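Local coordinates for protein beta-fructofuranosidase, insoluble isoenzyme CWINV1 (Arabidopsis thaliana, PDB 2OXB) that hydrolyses terminal beta-D-fructofuranoside residues of sucrose and 1-kestose, and to a lesser extent of neokestose and levan, in the plant cell wall, at residues P71-G76 against I92-I97; H166-A171 against Y191-G196; D202-T207 against K227-I232; L414-L419 against P501-G506; E420-V425 against Q447-L452. The protein carries 1 engineered substitution. One frame throughout, in Å; residues are numbered along the deposited sequence.

Contact 1 (P71-G76 against I92-I97); sequences PFDING and ILYTGI
Two backbone hydrogen bonds tie the turn Asp-73 to Gly-76 to the end of strand 93-97: Asn-75 N donates a hydrogen bond to Ile-97 O at 2.7 Å, in the plane of that carbonyl, and Ile-97 N reaches back to Gly-76 O at 3.3 Å. The turn is of type I and is closed by Gly-76 N on Asp-73 O (3.0 Å). Gly-76 follows with phi 158°, a conformation that suits glycine because a CB would press on the preceding carbonyl. Gly-96 suits its place for another reason: its CA lies against Phe-72 O and Asp-73 CB, with no room for a CB between them. Ile-97 sets its branched side chain against the turn, CB 3.5 Å from Asn-75 CB and CG1 beside Gly-76. The hydroxyl of Tyr-94 makes a weak hydrogen bond to Asp-73 OD1 at 3.1 Å, carboxylate and ring planes standing 66° apart, and touches Phe-72 CE1 (3.4 Å) in the plane of the phenylalanine ring, at its edge. The two aromatic side chains cross at about a right angle. Asp-73 OD1 also forms a salt bridge with Lys-123, which is consistent with a charged carboxylate in this buried place, while Asn-75 ND2 binds Asp-98 O. Thr-95 faces the other way, its OG1 bonded to the backbone N of the substrate-binding Asp-145, and Ile-97 lies close to Trp-78 of the same site. The arrangement belongs to the second blade of the five-bladed beta-propeller of family 32 glycosidases, where a loop leads into strand 77-81 beside the substrate pocket.

Contact 2 (H166-A171 against Y191-G196); sequences HRRGLA and YDDGSG
Arg-168 NH1 and Asp-193 OD1 form a salt bridge of 2.9 Å at the open end of the beta hairpin made by strands 168-176 and 182-192, part of the third blade of the propeller. The guanidinium and carboxylate planes are nearly perpendicular, 81° apart. Arginine suits the place because one group serves two partners: it also lies nearly flat on the Tyr-191 ring, the planes 18° apart and Arg-168 CZ 4.3 Å from the ring centroid. This cation-pi stack is off-centre, with NE above the rim and NH2 nearest CE1 at 3.3 Å. CG of Arg-168 stands anti to the backbone N (chi1 -166°); the extended chain from CG to NE passes Asp-193, OD2 lying beside CG, before the guanidinium meets the ring. Beside the stack, Leu-170 and Tyr-191 are a non-hydrogen-bonded pair that meets CB to CB at 3.5 Å. Gly-169 and Asp-192 are the hydrogen-bonded pair: Asp-192 N binds Gly-169 O at 3.0 Å, and the return bond from Gly-169 N is weak. Asp-192 OD2 accepts from Met-262 N. Beyond the pair the chain folds back, bringing Gly-196 close to the substrate-binding Asp-235. Gly-169 suits its place, since a CB would run into Gly-196 O; its CA is 3.3 Å from that oxygen.

Contact 3 (D202-T207 against K227-I232); sequences DFFPVT and KHVLKI
Phe-204 and Val-229 run alongside each other in the same direction, on one face of an antiparallel strand pair in the fourth blade of the propeller. Strands 202-207 and 227-232 run at 147° to each other. The phenylalanine ring rests with CZ 3.5 Å from Val-229 CB, and Val-229 O sits over one ring face, toward the rim. CG of Phe-204 lies between its backbone N and carbonyl carbon (chi1 66°), a setting in which the ring beyond it lies beside Val-229. Val-206 CG2 meets Val-229 CG2 at 3.9 Å, the two side chains crossing at about a right angle, so branched residues pack beside the ring.

The other face carries Phe-203, Pro-205, His-228 and Leu-230. Phe-203 has Leu-230 CB in its plane at the edge, while Leu-230 CD1 touches CD1 of the ring at 3.5 Å. Against His-228 the rings are tilted by 30° and displaced so that they barely overlap, with centroids 5.1 Å apart; Phe-203 CE2 approaches CD2 of the imidazole. Pro-205 CB lies over a face of that imidazole in a CH-pi contact, 3.8 Å from its centroid. Proline suits this non-hydrogen-bonded pair with His-228, where no N-H is needed across it.

The strands also touch both neighbouring blades: Phe-203 and Leu-230 pack on Leu-189 of the third, and Phe-204 on Ile-318 of the fifth. Lys-231 NZ binds the carbonyls of Ser-277 and Cys-200, and Asp-202 OD2 binds Thr-279. The lysine side chain lies about 7 Å from that of the active-site Asp-19. The backbones are joined by paired bonds, among them Lys-231 N to Asp-202 O at 2.9 Å and Val-229 N to Phe-204 O at 3.0 Å.

Contact 4 (L414-L419 against P501-G506); sequences LASKNL and PKLAIG
In the C-terminal beta-sandwich, the end of strand 406-415 and the loop that follows it meet the connection between strands 493-498 and 510-515, with Leu-414, Ser-416 and Lys-417 set against Pro-501, Leu-503 and Ala-504. At one end Leu-414 reaches CD2 to Pro-501 CG at 4.0 Å, while its CB lies 4.1 Å from Ala-504 CB. A small side chain suits Ala-504, whose CB is directed at the 414-419 segment and which is also the centre of an inverse gamma turn. At the other end Leu-503 is bordered by two side chains. Ser-416 OG lies beside its CB and CD1, the latter at 3.4 Å, and Lys-417 crosses it at about a right angle with CD 3.8 Å from Leu-503 CD2. The lysine chain is bent at chi2 (-68°) and chi3, which place CD and CE by the leucine; NZ then makes a weak hydrogen bond to Leu-503 O of 3.4 Å. Thus the aliphatic part of the lysine covers leucine while its amino group stays with a carbonyl. The loop 501-506 has a firmer polar hold in the carboxylate of Glu-421. The contact belongs to the rim of a two-sheet beta-sandwich, where the loop between strands 493-498 and 510-515 passes from one sheet to the other.

Contact 5 (E420-V425 against Q447-L452); sequences EEYTSV and QSRSSL
The ring of Tyr-422 is met obliquely by Arg-449, whose CB comes within 4.3 Å of CE2, so that tyrosine is flanked by the aliphatic root of an exposed arginine. Beyond that root the arginine chain is bent at chi2 (85°) and chi3, and its guanidinium lies away from the 420-425 segment, with Ser-448 CB in plane at the edge of that group. Tyr-422 also packs on Met-412 and Ala-415 of strand 406-415. A third flat group is the carboxylate of Glu-421, whose OE2 lies by Leu-452, 2.8 Å from Leu-452 N, with Leu-452 crossing the glutamate at about a right angle. The other oxygen, OE1, takes hydrogen bonds from the backbone N of Leu-503 and of Ala-504, so the buried carboxylate meets backbone N-H groups on the 501-506 loop. These segments sit at the rim of the C-terminal beta-sandwich, where the 420-425 segment enters strand 423-431 beside the loop leaving strand 439-446. That loop starts with a type I turn from Gln-447 to Ser-450, closed by Ser-450 N on Gln-447 O at 3.0 Å. Arg-449 O, carried at the turn, accepts a weak bond from Tyr-422 N (3.0 Å) and also lies 3.2 Å from Glu-421 CA. Two hydroxyl residues add a further link: Thr-423 OG1 and Ser-450 OG share a hydrogen bond of 2.6 Å in which either may be the donor. Gln-447 OE1 is hydrogen-bonded to Ser-497 OG and Ser-445 OG.

Along the chain contacts 1, 2 and 3 come first, one after another, in successive blades of the N-terminal propeller; contacts 4 and 5 follow in the C-terminal beta-sandwich. Contact 2 and contact 3 have centres 19 Å apart and nearest atoms about 5 Å apart, whereas the centre of contact 1 lies 24 Å and 26 Å from theirs, in a different sector around the bound sugar. Contacts 4 and 5 have centres only 9 Å apart and touch: strands 406-415 and 423-431 are neighbours in one sheet, Glu-421 takes part in both contacts, and both segments of contact 5 fall in sequence between those of contact 4. The two groups lie in different domains, the first around the substrate pocket and the second away from the annotated sites.

Contact 1 (P71-G76 against I92-I97)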
# COMPACT_ATOMS: atom_id res chain seq x y z
N PRO A 71 18.77 -0.87 -26.86
CA PRO A 71 17.55 -0.78 -27.66
C PRO A 71 16.28 -1.05 -26.85
O PRO A 71 15.47 -0.15 -26.63
CB PRO A 71 17.77 -1.84 -28.74
CG PRO A 71 19.26 -1.84 -28.91
CD PRO A 71 19.74 -1.79 -27.49
N PHE A 72 16.15 -2.30 -26.40
CA PHE A 72 15.01 -2.80 -25.64
C PHE A 72 14.45 -1.96 -24.49
O PHE A 72 13.48 -2.37 -23.84
CB PHE A 72 15.32 -4.23 -25.15
CG PHE A 72 16.59 -4.35 -24.33
CD1 PHE A 72 16.62 -3.94 -22.99
CD2 PHE A 72 17.73 -4.91 -24.88
CE1 PHE A 72 17.77 -4.10 -22.20
CE2 PHE A 72 18.89 -5.07 -24.11
CZ PHE A 72 18.91 -4.66 -22.77
N ASP A 73 15.03 -0.79 -24.25
CA ASP A 73 14.55 0.08 -23.18
C ASP A 73 15.11 1.48 -23.36
O ASP A 73 15.15 2.26 -22.41
CB ASP A 73 15.00 -0.43 -21.81
CG ASP A 73 16.47 -0.18 -21.57
OD1 ASP A 73 16.84 -0.00 -20.38
OD2 ASP A 73 17.24 -0.16 -22.56
N ILE A 74 15.53 1.78 -24.58
CA ILE A 74 16.13 3.06 -24.91
C ILE A 74 15.18 4.22 -24.58
O ILE A 74 15.60 5.36 -24.44
CB ILE A 74 16.56 3.06 -26.43
CG1 ILE A 74 17.91 3.75 -26.62
CG2 ILE A 74 15.47 3.70 -27.30
CD1 ILE A 74 17.88 5.23 -26.46
N ASN A 75 13.90 3.92 -24.42
CA ASN A 75 12.94 4.98 -24.13
C ASN A 75 12.35 5.01 -22.72
O ASN A 75 11.49 5.84 -22.41
CB ASN A 75 11.84 4.95 -25.19
CG ASN A 75 12.26 5.65 -26.46
OD1 ASN A 75 12.32 6.88 -26.50
ND2 ASN A 75 12.57 4.89 -27.50
N GLY A 76 12.84 4.12 -21.86
CA GLY A 76 12.35 4.10 -20.50
C GLY A 76 12.56 2.80 -19.76
O GLY A 76 12.61 1.72 -20.36
N ILE A 92 15.64 -10.15 -12.46
CA ILE A 92 14.63 -9.08 -12.57
C ILE A 92 13.88 -9.10 -13.90
O ILE A 92 14.44 -9.41 -14.95
CB ILE A 92 15.25 -7.65 -12.36
CG1 ILE A 92 15.43 -7.38 -10.86
CG2 ILE A 92 14.34 -6.58 -12.98
CD1 ILE A 92 16.08 -6.06 -10.54
N LEU A 93 12.60 -8.78 -13.83
CA LEU A 93 11.75 -8.73 -15.01
C LEU A 93 11.17 -7.32 -15.06
O LEU A 93 10.32 -6.96 -14.26
CB LEU A 93 10.64 -9.78 -14.91
CG LEU A 93 11.02 -11.22 -15.28
CD1 LEU A 93 12.16 -11.70 -14.40
CD2 LEU A 93 9.81 -12.14 -15.14
N TYR A 94 11.67 -6.49 -15.98
CA TYR A 94 11.16 -5.13 -16.09
C TYR A 94 10.76 -4.78 -17.52
O TYR A 94 11.29 -5.35 -18.49
CB TYR A 94 12.21 -4.12 -15.60
CG TYR A 94 13.26 -3.79 -16.62
CD1 TYR A 94 13.13 -2.68 -17.45
CD2 TYR A 94 14.39 -4.58 -16.76
CE1 TYR A 94 14.09 -2.38 -18.40
CE2 TYR A 94 15.35 -4.29 -17.70
CZ TYR A 94 15.20 -3.19 -18.52
OH TYR A 94 16.18 -2.91 -19.45
N THR A 95 9.81 -3.85 -17.63
CA THR A 95 9.27 -3.37 -18.89
C THR A 95 10.07 -2.19 -19.44
O THR A 95 10.08 -1.12 -18.84
CB THR A 95 7.80 -2.88 -18.73
OG1 THR A 95 7.02 -3.86 -18.03
CG2 THR A 95 7.16 -2.62 -20.11
N GLY A 96 10.72 -2.39 -20.57
CA GLY A 96 11.47 -1.32 -21.19
C GLY A 96 10.72 -0.81 -22.42
O GLY A 96 9.83 -1.48 -22.93
N ILE A 97 11.07 0.37 -22.90
CA ILE A 97 10.41 0.92 -24.08
C ILE A 97 11.46 0.97 -25.18
O ILE A 97 12.44 1.71 -25.07
CB ILE A 97 9.87 2.35 -23.82
CG1 ILE A 97 9.35 2.47 -22.38
CG2 ILE A 97 8.76 2.67 -24.82
CD1 ILE A 97 8.24 1.48 -22.04

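Contact 2 (H166-A171 against Y191-G196)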
# COMPACT_ATOMS: atom_id res chain seq x y z
N HIS A 166 -9.63 -3.57 -25.40
CA HIS A 166 -10.88 -2.80 -25.51
C HIS A 166 -11.61 -2.70 -24.16
O HIS A 166 -12.73 -3.20 -24.00
CB HIS A 166 -11.79 -3.44 -26.58
CG HIS A 166 -11.23 -3.43 -27.97
ND1 HIS A 166 -10.98 -2.26 -28.67
CD2 HIS A 166 -10.88 -4.44 -28.80
CE1 HIS A 166 -10.51 -2.56 -29.87
NE2 HIS A 166 -10.44 -3.87 -29.98
N ARG A 167 -10.98 -2.06 -23.19
CA ARG A 167 -11.55 -1.91 -21.85
C ARG A 167 -11.56 -3.20 -21.03
O ARG A 167 -11.87 -3.18 -19.84
CB ARG A 167 -12.97 -1.31 -21.93
CG ARG A 167 -12.91 0.19 -22.13
CD ARG A 167 -14.17 0.77 -22.72
NE ARG A 167 -13.94 2.17 -23.10
CZ ARG A 167 -13.13 2.57 -24.08
NH1 ARG A 167 -12.44 1.69 -24.80
NH2 ARG A 167 -13.00 3.86 -24.34
N ARG A 168 -11.18 -4.30 -21.67
CA ARG A 168 -11.15 -5.59 -20.97
C ARG A 168 -9.82 -5.79 -20.24
O ARG A 168 -8.84 -6.26 -20.83
CB ARG A 168 -11.38 -6.74 -21.97
CG ARG A 168 -11.70 -8.11 -21.33
CD ARG A 168 -11.32 -9.26 -22.27
NE ARG A 168 -12.00 -10.55 -22.03
CZ ARG A 168 -13.31 -10.75 -22.14
NH1 ARG A 168 -14.13 -9.76 -22.49
NH2 ARG A 168 -13.81 -11.95 -21.94
N GLY A 169 -9.79 -5.45 -18.96
CA GLY A 169 -8.58 -5.61 -18.16
C GLY A 169 -8.22 -7.08 -17.92
O GLY A 169 -9.08 -7.93 -17.69
N LEU A 170 -6.93 -7.39 -17.98
CA LEU A 170 -6.51 -8.76 -17.77
C LEU A 170 -5.04 -8.86 -17.36
O LEU A 170 -4.38 -7.84 -17.14
CB LEU A 170 -6.79 -9.60 -19.03
CG LEU A 170 -6.63 -8.92 -20.40
CD1 LEU A 170 -5.26 -8.28 -20.51
CD2 LEU A 170 -6.80 -9.95 -21.52
N ALA A 171 -4.56 -10.09 -17.24
CA ALA A 171 -3.18 -10.39 -16.86
C ALA A 171 -2.65 -11.46 -17.80
O ALA A 171 -2.93 -12.64 -17.62
CB ALA A 171 -3.14 -10.91 -15.42
N TYR A 191 -9.31 -11.91 -15.59
CA TYR A 191 -9.65 -10.69 -16.31
C TYR A 191 -10.99 -10.20 -15.77
O TYR A 191 -11.69 -10.93 -15.07
CB TYR A 191 -9.77 -10.97 -17.82
CG TYR A 191 -10.98 -11.81 -18.20
CD1 TYR A 191 -12.24 -11.22 -18.38
CD2 TYR A 191 -10.88 -13.20 -18.32
CE1 TYR A 191 -13.37 -12.00 -18.66
CE2 TYR A 191 -12.00 -13.98 -18.59
CZ TYR A 191 -13.24 -13.38 -18.76
OH TYR A 191 -14.34 -14.15 -19.01
N ASP A 192 -11.34 -8.96 -16.09
CA ASP A 192 -12.60 -8.37 -15.65
C ASP A 192 -13.06 -7.35 -16.69
O ASP A 192 -12.24 -6.57 -17.19
CB ASP A 192 -12.42 -7.70 -14.27
CG ASP A 192 -12.46 -8.70 -13.11
OD1 ASP A 192 -11.58 -9.57 -13.01
OD2 ASP A 192 -13.38 -8.60 -12.28
N ASP A 193 -14.34 -7.36 -17.05
CA ASP A 193 -14.87 -6.40 -18.03
C ASP A 193 -15.37 -5.14 -17.35
O ASP A 193 -15.94 -5.19 -16.27
CB ASP A 193 -16.01 -7.04 -18.85
CG ASP A 193 -15.57 -7.43 -20.26
OD1 ASP A 193 -16.07 -8.45 -20.77
OD2 ASP A 193 -14.74 -6.71 -20.85
N GLY A 194 -15.15 -4.00 -18.01
CA GLY A 194 -15.56 -2.73 -17.45
C GLY A 194 -14.31 -1.98 -17.04
O GLY A 194 -13.97 -0.96 -17.64
N SER A 195 -13.61 -2.48 -16.03
CA SER A 195 -12.39 -1.86 -15.54
C SER A 195 -11.38 -1.72 -16.67
O SER A 195 -11.17 -2.65 -17.45
CB SER A 195 -11.78 -2.71 -14.43
OG SER A 195 -11.44 -4.00 -14.91
N GLY A 196 -10.73 -0.57 -16.75
CA GLY A 196 -9.76 -0.37 -17.80
C GLY A 196 -8.56 -1.28 -17.68
O GLY A 196 -8.66 -2.44 -17.26

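Contact 3 (D202-T207 against K227-I232)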
# COMPACT_ATOMS: atom_id res chain seq x y z
N ASP A 202 0.03 -8.51 -9.15
CA ASP A 202 0.83 -9.25 -8.21
C ASP A 202 0.08 -10.52 -7.86
O ASP A 202 -1.10 -10.47 -7.55
CB ASP A 202 1.09 -8.41 -6.96
CG ASP A 202 2.02 -9.09 -6.00
OD1 ASP A 202 3.08 -9.57 -6.45
OD2 ASP A 202 1.70 -9.15 -4.81
N PHE A 203 0.75 -11.65 -7.93
CA PHE A 203 0.10 -12.91 -7.63
C PHE A 203 0.96 -13.65 -6.62
O PHE A 203 2.16 -13.84 -6.84
CB PHE A 203 -0.07 -13.72 -8.91
CG PHE A 203 -1.01 -14.87 -8.77
CD1 PHE A 203 -2.38 -14.64 -8.62
CD2 PHE A 203 -0.54 -16.17 -8.82
CE1 PHE A 203 -3.27 -15.70 -8.51
CE2 PHE A 203 -1.42 -17.25 -8.71
CZ PHE A 203 -2.79 -17.01 -8.56
N PHE A 204 0.33 -14.06 -5.52
CA PHE A 204 0.99 -14.75 -4.40
C PHE A 204 0.01 -15.54 -3.50
O PHE A 204 -1.13 -15.14 -3.31
CB PHE A 204 1.75 -13.73 -3.53
CG PHE A 204 0.85 -12.75 -2.83
CD1 PHE A 204 0.21 -13.10 -1.64
CD2 PHE A 204 0.59 -11.50 -3.39
CE1 PHE A 204 -0.69 -12.22 -1.04
CE2 PHE A 204 -0.30 -10.62 -2.79
CZ PHE A 204 -0.94 -10.97 -1.61
N PRO A 205 0.48 -16.66 -2.91
CA PRO A 205 -0.32 -17.51 -2.03
C PRO A 205 -0.26 -17.06 -0.56
O PRO A 205 0.67 -16.37 -0.14
CB PRO A 205 0.31 -18.87 -2.22
CG PRO A 205 1.75 -18.52 -2.25
CD PRO A 205 1.79 -17.29 -3.17
N VAL A 206 -1.26 -17.47 0.22
CA VAL A 206 -1.31 -17.18 1.65
C VAL A 206 -1.92 -18.39 2.36
O VAL A 206 -2.93 -18.94 1.94
CB VAL A 206 -2.15 -15.89 1.97
CG1 VAL A 206 -1.43 -14.66 1.45
CG2 VAL A 206 -3.52 -15.99 1.35
N THR A 207 -1.27 -18.83 3.43
CA THR A 207 -1.76 -19.97 4.19
C THR A 207 -3.05 -19.47 4.84
O THR A 207 -3.15 -18.28 5.14
CB THR A 207 -0.68 -20.38 5.23
OG1 THR A 207 -0.99 -21.68 5.76
CG2 THR A 207 -0.61 -19.37 6.35
N LYS A 227 -4.16 -20.41 -0.17
CA LYS A 227 -5.18 -19.63 -0.86
C LYS A 227 -4.39 -18.71 -1.78
O LYS A 227 -3.16 -18.68 -1.71
CB LYS A 227 -5.99 -18.80 0.14
CG LYS A 227 -7.42 -18.49 -0.30
CD LYS A 227 -8.30 -19.73 -0.30
CE LYS A 227 -8.72 -20.15 1.11
NZ LYS A 227 -9.58 -19.14 1.80
N HIS A 228 -5.07 -17.98 -2.65
CA HIS A 228 -4.38 -17.06 -3.53
C HIS A 228 -4.98 -15.67 -3.59
O HIS A 228 -6.20 -15.50 -3.47
CB HIS A 228 -4.23 -17.65 -4.94
CG HIS A 228 -3.13 -18.66 -5.03
ND1 HIS A 228 -3.18 -19.87 -4.37
CD2 HIS A 228 -1.90 -18.59 -5.59
CE1 HIS A 228 -2.03 -20.50 -4.52
NE2 HIS A 228 -1.24 -19.74 -5.25
N VAL A 229 -4.09 -14.69 -3.73
CA VAL A 229 -4.44 -13.28 -3.81
C VAL A 229 -3.82 -12.63 -5.06
O VAL A 229 -2.59 -12.53 -5.19
CB VAL A 229 -3.92 -12.47 -2.59
CG1 VAL A 229 -4.52 -11.06 -2.60
CG2 VAL A 229 -4.25 -13.19 -1.30
N LEU A 230 -4.68 -12.20 -5.97
CA LEU A 230 -4.24 -11.51 -7.16
C LEU A 230 -4.66 -10.08 -6.92
O LEU A 230 -5.84 -9.80 -6.67
CB LEU A 230 -4.95 -12.04 -8.42
CG LEU A 230 -4.68 -11.28 -9.74
CD1 LEU A 230 -3.31 -11.63 -10.24
CD2 LEU A 230 -5.72 -11.63 -10.80
N LYS A 231 -3.68 -9.18 -6.97
CA LYS A 231 -3.87 -7.75 -6.77
C LYS A 231 -3.41 -7.06 -8.05
O LYS A 231 -2.43 -7.49 -8.68
CB LYS A 231 -3.05 -7.28 -5.55
CG LYS A 231 -2.86 -5.76 -5.43
CD LYS A 231 -1.68 -5.27 -6.26
CE LYS A 231 -1.61 -3.76 -6.29
NZ LYS A 231 -0.50 -3.26 -7.15
N ILE A 232 -4.11 -6.01 -8.46
CA ILE A 232 -3.72 -5.28 -9.66
C ILE A 232 -4.06 -3.80 -9.50
O ILE A 232 -5.14 -3.46 -9.03
CB ILE A 232 -4.41 -5.83 -10.94
CG1 ILE A 232 -5.80 -5.22 -11.10
CG2 ILE A 232 -4.49 -7.36 -10.88
CD1 ILE A 232 -5.79 -3.98 -11.98

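Contact 4 (L414-L419 against P501-G506)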
# COMPACT_ATOMS: atom_id res chain seq x y z
N LEU A 414 -1.57 16.35 13.61
CA LEU A 414 -1.03 17.58 13.04
C LEU A 414 -2.05 18.68 13.20
O LEU A 414 -2.20 19.53 12.34
CB LEU A 414 -0.70 17.42 11.55
CG LEU A 414 0.56 16.66 11.11
CD1 LEU A 414 0.31 15.18 11.27
CD2 LEU A 414 0.92 16.99 9.67
N ALA A 415 -2.79 18.63 14.30
CA ALA A 415 -3.79 19.65 14.56
C ALA A 415 -3.08 20.97 14.84
O ALA A 415 -1.98 21.00 15.40
CB ALA A 415 -4.66 19.24 15.73
N SER A 416 -3.71 22.07 14.44
CA SER A 416 -3.15 23.41 14.60
C SER A 416 -3.30 23.89 16.06
O SER A 416 -3.83 23.17 16.91
CB SER A 416 -3.86 24.36 13.64
OG SER A 416 -3.10 25.52 13.38
N LYS A 417 -2.81 25.09 16.35
CA LYS A 417 -2.91 25.62 17.70
C LYS A 417 -4.33 25.46 18.24
O LYS A 417 -4.60 24.62 19.11
CB LYS A 417 -2.51 27.11 17.73
CG LYS A 417 -2.38 27.74 16.35
CD LYS A 417 -1.20 27.17 15.55
CE LYS A 417 0.13 27.66 16.11
NZ LYS A 417 1.29 27.41 15.22
N ASN A 418 -5.25 26.24 17.67
CA ASN A 418 -6.66 26.25 18.04
C ASN A 418 -7.60 25.63 16.98
O ASN A 418 -8.68 26.15 16.72
CB ASN A 418 -7.08 27.69 18.31
CG ASN A 418 -6.48 28.65 17.31
OD1 ASN A 418 -6.78 28.60 16.11
ND2 ASN A 418 -5.59 29.52 17.78
N LEU A 419 -7.16 24.54 16.36
CA LEU A 419 -7.91 23.81 15.34
C LEU A 419 -8.32 24.51 14.05
O LEU A 419 -9.33 24.13 13.45
CB LEU A 419 -9.16 23.17 15.95
CG LEU A 419 -9.02 21.96 16.87
CD1 LEU A 419 -10.42 21.45 17.18
CD2 LEU A 419 -8.19 20.86 16.22
N PRO A 501 -0.13 21.22 6.11
CA PRO A 501 -0.56 22.32 6.97
C PRO A 501 0.45 23.46 7.02
O PRO A 501 1.67 23.24 6.93
CB PRO A 501 -0.72 21.64 8.32
CG PRO A 501 0.44 20.68 8.31
CD PRO A 501 0.38 20.09 6.91
N LYS A 502 -0.06 24.67 7.18
CA LYS A 502 0.79 25.87 7.25
C LYS A 502 1.14 26.25 8.69
O LYS A 502 2.16 26.89 8.93
CB LYS A 502 0.09 27.04 6.53
CG LYS A 502 0.08 26.94 5.01
CD LYS A 502 1.45 27.28 4.39
CE LYS A 502 1.69 28.79 4.34
NZ LYS A 502 2.98 29.21 3.71
N LEU A 503 0.30 25.84 9.65
CA LEU A 503 0.51 26.12 11.07
C LEU A 503 0.95 24.88 11.83
O LEU A 503 1.66 24.97 12.82
CB LEU A 503 -0.77 26.67 11.71
CG LEU A 503 -1.13 28.12 11.42
CD1 LEU A 503 -2.63 28.31 11.57
CD2 LEU A 503 -0.36 29.05 12.34
N ALA A 504 0.50 23.71 11.37
CA ALA A 504 0.84 22.46 12.03
C ALA A 504 2.14 21.85 11.46
O ALA A 504 2.10 20.94 10.63
CB ALA A 504 -0.30 21.47 11.88
N ILE A 505 3.27 22.38 11.93
CA ILE A 505 4.58 21.91 11.49
C ILE A 505 5.68 22.02 12.55
O ILE A 505 5.63 22.89 13.43
CB ILE A 505 5.02 22.66 10.20
CG1 ILE A 505 4.67 24.15 10.31
CG2 ILE A 505 4.34 22.05 8.98
CD1 ILE A 505 5.17 24.99 9.15
N GLY A 506 6.65 21.11 12.48
CA GLY A 506 7.75 21.10 13.42
C GLY A 506 7.34 21.01 14.87
O GLY A 506 6.57 20.12 15.26

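Contact 5 (E420-V425 against Q447-L452)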
# COMPACT_ATOMS: atom_id res chain seq x y z
N GLU A 420 -7.57 25.52 13.62
CA GLU A 420 -7.91 26.18 12.37
C GLU A 420 -7.65 25.19 11.24
O GLU A 420 -8.25 25.27 10.17
CB GLU A 420 -7.10 27.48 12.16
CG GLU A 420 -5.60 27.42 12.48
CD GLU A 420 -5.31 27.70 13.94
OE1 GLU A 420 -5.48 26.77 14.77
OE2 GLU A 420 -4.91 28.84 14.26
N GLU A 421 -6.73 24.26 11.48
CA GLU A 421 -6.42 23.22 10.51
C GLU A 421 -6.02 21.96 11.27
O GLU A 421 -5.09 21.98 12.07
CB GLU A 421 -5.31 23.66 9.54
CG GLU A 421 -3.91 23.69 10.09
CD GLU A 421 -2.91 24.34 9.15
OE1 GLU A 421 -1.73 24.47 9.53
OE2 GLU A 421 -3.29 24.72 8.02
N TYR A 422 -6.75 20.87 11.03
CA TYR A 422 -6.49 19.59 11.68
C TYR A 422 -6.97 18.44 10.78
O TYR A 422 -7.73 18.65 9.83
CB TYR A 422 -7.22 19.52 13.03
CG TYR A 422 -8.71 19.70 12.88
CD1 TYR A 422 -9.55 18.61 12.67
CD2 TYR A 422 -9.26 20.98 12.82
CE1 TYR A 422 -10.91 18.80 12.38
CE2 TYR A 422 -10.61 21.19 12.53
CZ TYR A 422 -11.43 20.09 12.30
OH TYR A 422 -12.75 20.30 11.96
N THR A 423 -6.50 17.24 11.10
CA THR A 423 -6.88 16.05 10.36
C THR A 423 -7.62 15.18 11.34
O THR A 423 -7.25 15.11 12.51
CB THR A 423 -5.64 15.35 9.78
OG1 THR A 423 -5.21 16.07 8.62
CG2 THR A 423 -5.96 13.91 9.40
N SER A 424 -8.68 14.52 10.90
CA SER A 424 -9.47 13.74 11.83
C SER A 424 -9.92 12.36 11.41
O SER A 424 -10.94 12.21 10.74
CB SER A 424 -10.69 14.57 12.23
OG SER A 424 -11.22 15.22 11.08
N VAL A 425 -9.16 11.36 11.80
CA VAL A 425 -9.51 9.98 11.50
C VAL A 425 -10.34 9.54 12.70
O VAL A 425 -9.95 9.76 13.86
CB VAL A 425 -8.26 9.11 11.38
CG1 VAL A 425 -8.65 7.66 11.24
CG2 VAL A 425 -7.43 9.58 10.19
N GLN A 447 -10.22 15.05 5.49
CA GLN A 447 -9.11 15.87 5.02
C GLN A 447 -9.52 17.30 4.67
O GLN A 447 -8.68 18.14 4.35
CB GLN A 447 -8.49 15.17 3.81
CG GLN A 447 -8.31 13.66 4.04
CD GLN A 447 -7.05 13.33 4.85
OE1 GLN A 447 -6.96 12.26 5.47
NE2 GLN A 447 -6.08 14.24 4.83
N SER A 448 -10.83 17.56 4.74
CA SER A 448 -11.44 18.86 4.46
C SER A 448 -10.75 20.08 5.08
O SER A 448 -10.70 21.14 4.48
CB SER A 448 -12.89 18.83 4.92
OG SER A 448 -12.93 18.54 6.30
N ARG A 449 -10.25 19.94 6.30
CA ARG A 449 -9.55 21.03 6.98
C ARG A 449 -8.10 20.66 7.30
O ARG A 449 -7.47 21.30 8.15
CB ARG A 449 -10.28 21.44 8.28
CG ARG A 449 -11.54 22.32 8.12
CD ARG A 449 -12.80 21.51 7.84
NE ARG A 449 -13.57 22.02 6.70
CZ ARG A 449 -14.05 23.26 6.60
NH1 ARG A 449 -13.85 24.13 7.58
NH2 ARG A 449 -14.71 23.63 5.51
N SER A 450 -7.56 19.65 6.63
CA SER A 450 -6.18 19.22 6.88
C SER A 450 -5.14 20.32 6.77
O SER A 450 -4.06 20.22 7.36
CB SER A 450 -5.79 18.07 5.94
OG SER A 450 -6.29 16.82 6.40
N SER A 451 -5.45 21.38 6.02
CA SER A 451 -4.50 22.47 5.86
C SER A 451 -5.25 23.74 5.55
O SER A 451 -6.46 23.70 5.30
CB SER A 451 -3.52 22.20 4.73
OG SER A 451 -4.08 22.56 3.49
N LEU A 452 -4.53 24.85 5.55
CA LEU A 452 -5.12 26.16 5.27
C LEU A 452 -5.02 26.57 3.81
O LEU A 452 -5.80 27.38 3.33
CB LEU A 452 -4.46 27.24 6.14
CG LEU A 452 -4.93 27.37 7.58
CD1 LEU A 452 -4.05 28.35 8.32
CD2 LEU A 452 -6.38 27.83 7.58